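Local coordinates for protein adenosine deaminase 1 (Arthrobacter aurescens, PDB 3RYS) that probably catalyses the zinc-dependent hydrolytic deamination of adenine to hypoxanthine, a step of purine salvage and nitrogen catabolism, at residues His19-Gly24 / Asp64-Asn69. Numbering follows the deposited sequence.
Sequences HLHIEG and DLYYAN. With ZN (zinc ion), chain C; ADE (adenine), chain D.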
# COMPACT_ATOMS: atom_id res chain seq x y z
N HIS A 19 -1.61 3.29 -0.08
CA HIS A 19 -1.49 1.89 0.32
C HIS A 19 -0.78 1.11 -0.78
O HIS A 19 -1.39 0.71 -1.77
CB HIS A 19 -2.88 1.30 0.58
CG HIS A 19 -2.86 -0.09 1.14
ND1 HIS A 19 -3.84 -0.57 1.98
CD2 HIS A 19 -1.97 -1.10 0.99
CE1 HIS A 19 -3.57 -1.82 2.31
NE2 HIS A 19 -2.43 -2.17 1.73
N LEU A 20 0.52 0.90 -0.61
CA LEU A 20 1.32 0.23 -1.62
C LEU A 20 2.63 -0.31 -1.07
O LEU A 20 3.43 0.43 -0.50
CB LEU A 20 1.62 1.16 -2.78
CG LEU A 20 2.58 0.52 -3.78
CD1 LEU A 20 2.02 0.59 -5.18
CD2 LEU A 20 3.99 1.12 -3.70
N HIS A 21 2.85 -1.61 -1.26
CA HIS A 21 4.07 -2.27 -0.82
C HIS A 21 5.07 -2.33 -1.97
O HIS A 21 4.78 -2.88 -3.03
CB HIS A 21 3.75 -3.67 -0.33
CG HIS A 21 2.68 -3.71 0.71
ND1 HIS A 21 2.95 -3.78 2.06
CD2 HIS A 21 1.33 -3.67 0.59
CE1 HIS A 21 1.81 -3.80 2.73
NE2 HIS A 21 0.81 -3.73 1.87
N ILE A 22 6.25 -1.77 -1.75
CA ILE A 22 7.24 -1.70 -2.82
C ILE A 22 7.65 -3.10 -3.31
O ILE A 22 7.90 -3.29 -4.49
CB ILE A 22 8.47 -0.86 -2.41
CG1 ILE A 22 9.17 -0.32 -3.66
CG2 ILE A 22 9.42 -1.67 -1.54
CD1 ILE A 22 8.26 0.49 -4.56
N GLU A 23 7.68 -4.06 -2.39
CA GLU A 23 8.01 -5.44 -2.72
C GLU A 23 6.91 -6.11 -3.54
O GLU A 23 7.16 -7.10 -4.23
CB GLU A 23 8.26 -6.26 -1.45
CG GLU A 23 9.39 -5.75 -0.56
CD GLU A 23 8.94 -4.70 0.44
OE1 GLU A 23 7.96 -3.98 0.17
OE2 GLU A 23 9.58 -4.59 1.51
N GLY A 24 5.69 -5.57 -3.45
CA GLY A 24 4.56 -6.09 -4.19
C GLY A 24 4.51 -5.50 -5.58
O GLY A 24 3.61 -5.78 -6.38
N ASP A 64 3.38 -15.99 1.05
CA ASP A 64 4.41 -16.99 0.79
C ASP A 64 5.19 -16.68 -0.49
O ASP A 64 6.42 -16.71 -0.50
CB ASP A 64 3.81 -18.40 0.73
CG ASP A 64 3.37 -18.90 2.09
OD1 ASP A 64 3.88 -18.38 3.11
OD2 ASP A 64 2.51 -19.80 2.15
N LEU A 65 4.47 -16.38 -1.57
CA LEU A 65 5.12 -16.01 -2.82
C LEU A 65 5.80 -14.65 -2.68
O LEU A 65 6.98 -14.48 -3.00
CB LEU A 65 4.10 -15.99 -3.96
CG LEU A 65 4.65 -15.75 -5.37
CD1 LEU A 65 5.52 -16.92 -5.79
CD2 LEU A 65 3.52 -15.53 -6.37
N TYR A 66 5.04 -13.68 -2.17
CA TYR A 66 5.51 -12.33 -1.89
C TYR A 66 6.87 -12.29 -1.19
O TYR A 66 7.76 -11.54 -1.58
CB TYR A 66 4.44 -11.63 -1.05
CG TYR A 66 4.78 -10.26 -0.50
CD1 TYR A 66 5.12 -10.11 0.84
CD2 TYR A 66 4.70 -9.13 -1.29
CE1 TYR A 66 5.39 -8.86 1.37
CE2 TYR A 66 4.97 -7.88 -0.78
CZ TYR A 66 5.32 -7.75 0.55
OH TYR A 66 5.60 -6.50 1.08
N TYR A 67 7.02 -13.12 -0.16
CA TYR A 67 8.29 -13.22 0.56
C TYR A 67 9.34 -14.00 -0.22
O TYR A 67 10.52 -13.63 -0.22
CB TYR A 67 8.07 -13.85 1.94
CG TYR A 67 7.28 -12.97 2.87
CD1 TYR A 67 7.62 -11.64 3.04
CD2 TYR A 67 6.19 -13.47 3.57
CE1 TYR A 67 6.90 -10.82 3.88
CE2 TYR A 67 5.47 -12.66 4.42
CZ TYR A 67 5.83 -11.33 4.57
OH TYR A 67 5.11 -10.51 5.41
N ALA A 68 8.92 -15.07 -0.88
CA ALA A 68 9.83 -15.89 -1.66
C ALA A 68 10.54 -15.05 -2.71
O ALA A 68 11.75 -15.18 -2.91
CB ALA A 68 9.09 -17.03 -2.32
N ASN A 69 9.78 -14.19 -3.37
CA ASN A 69 10.31 -13.39 -4.47
C ASN A 69 11.35 -12.36 -4.03
O ASN A 69 12.19 -11.93 -4.83
CB ASN A 69 9.18 -12.72 -5.25
CG ASN A 69 8.44 -13.70 -6.14
OD1 ASN A 69 7.41 -13.36 -6.73
ND2 ASN A 69 8.96 -14.91 -6.25
ZN ZN C . -1.46 -4.24 1.99
N9 ADE D . 1.88 -7.62 2.98
C8 ADE D . 1.91 -7.07 1.73
N7 ADE D . 0.72 -6.75 1.26
C5 ADE D . -0.14 -7.11 2.28
C6 ADE D . -1.55 -7.03 2.42
N6 ADE D . -2.34 -6.54 1.46
N1 ADE D . -2.09 -7.47 3.57
C2 ADE D . -1.29 -7.97 4.52
N3 ADE D . 0.04 -8.09 4.51
C4 ADE D . 0.56 -7.64 3.36
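Y66, on helix 59-69, reaches its ring to H21, E23 and G24 in the loop that follows strand 15-17 of this TIM-barrel metallohydrolase, where H19 and H21 form the family's HxH zinc motif. Between the two segments the contact is van der Waals throughout. CE2 of Y66 lies 3.6 Å from G24 N, with G24 at the ring's edge, and Y66 OH sits 3.7 Å from H21 CB. E23 CB packs against Y66 CE2 and OH (3.7 Å each), the carboxylate plane turned 52° from the ring. Y66 has CG anti to the backbone N (chi1 173°), which carries the ring out to the adenine and the H21-G24 loop. Polar ends are held from outside: D103 accepts one hydrogen bond from Y66 OH on its OD2 and gives one from its backbone N to E23 OE2. NE2 of H19 and NE2 of H21 bind the zinc together with H199, D280 and adenine N6. Adenine lies over one face of the H21 ring and turns its C8 edge to one face of Y66. A leucine in place of Y66 would probably leave D103 without its hydroxyl partner and the C8 edge of adenine without the ring face it rests on. Adenine N7 comes within 3.1 Å of H21 NE2, while N6 reaches the zinc at 2.5 Å.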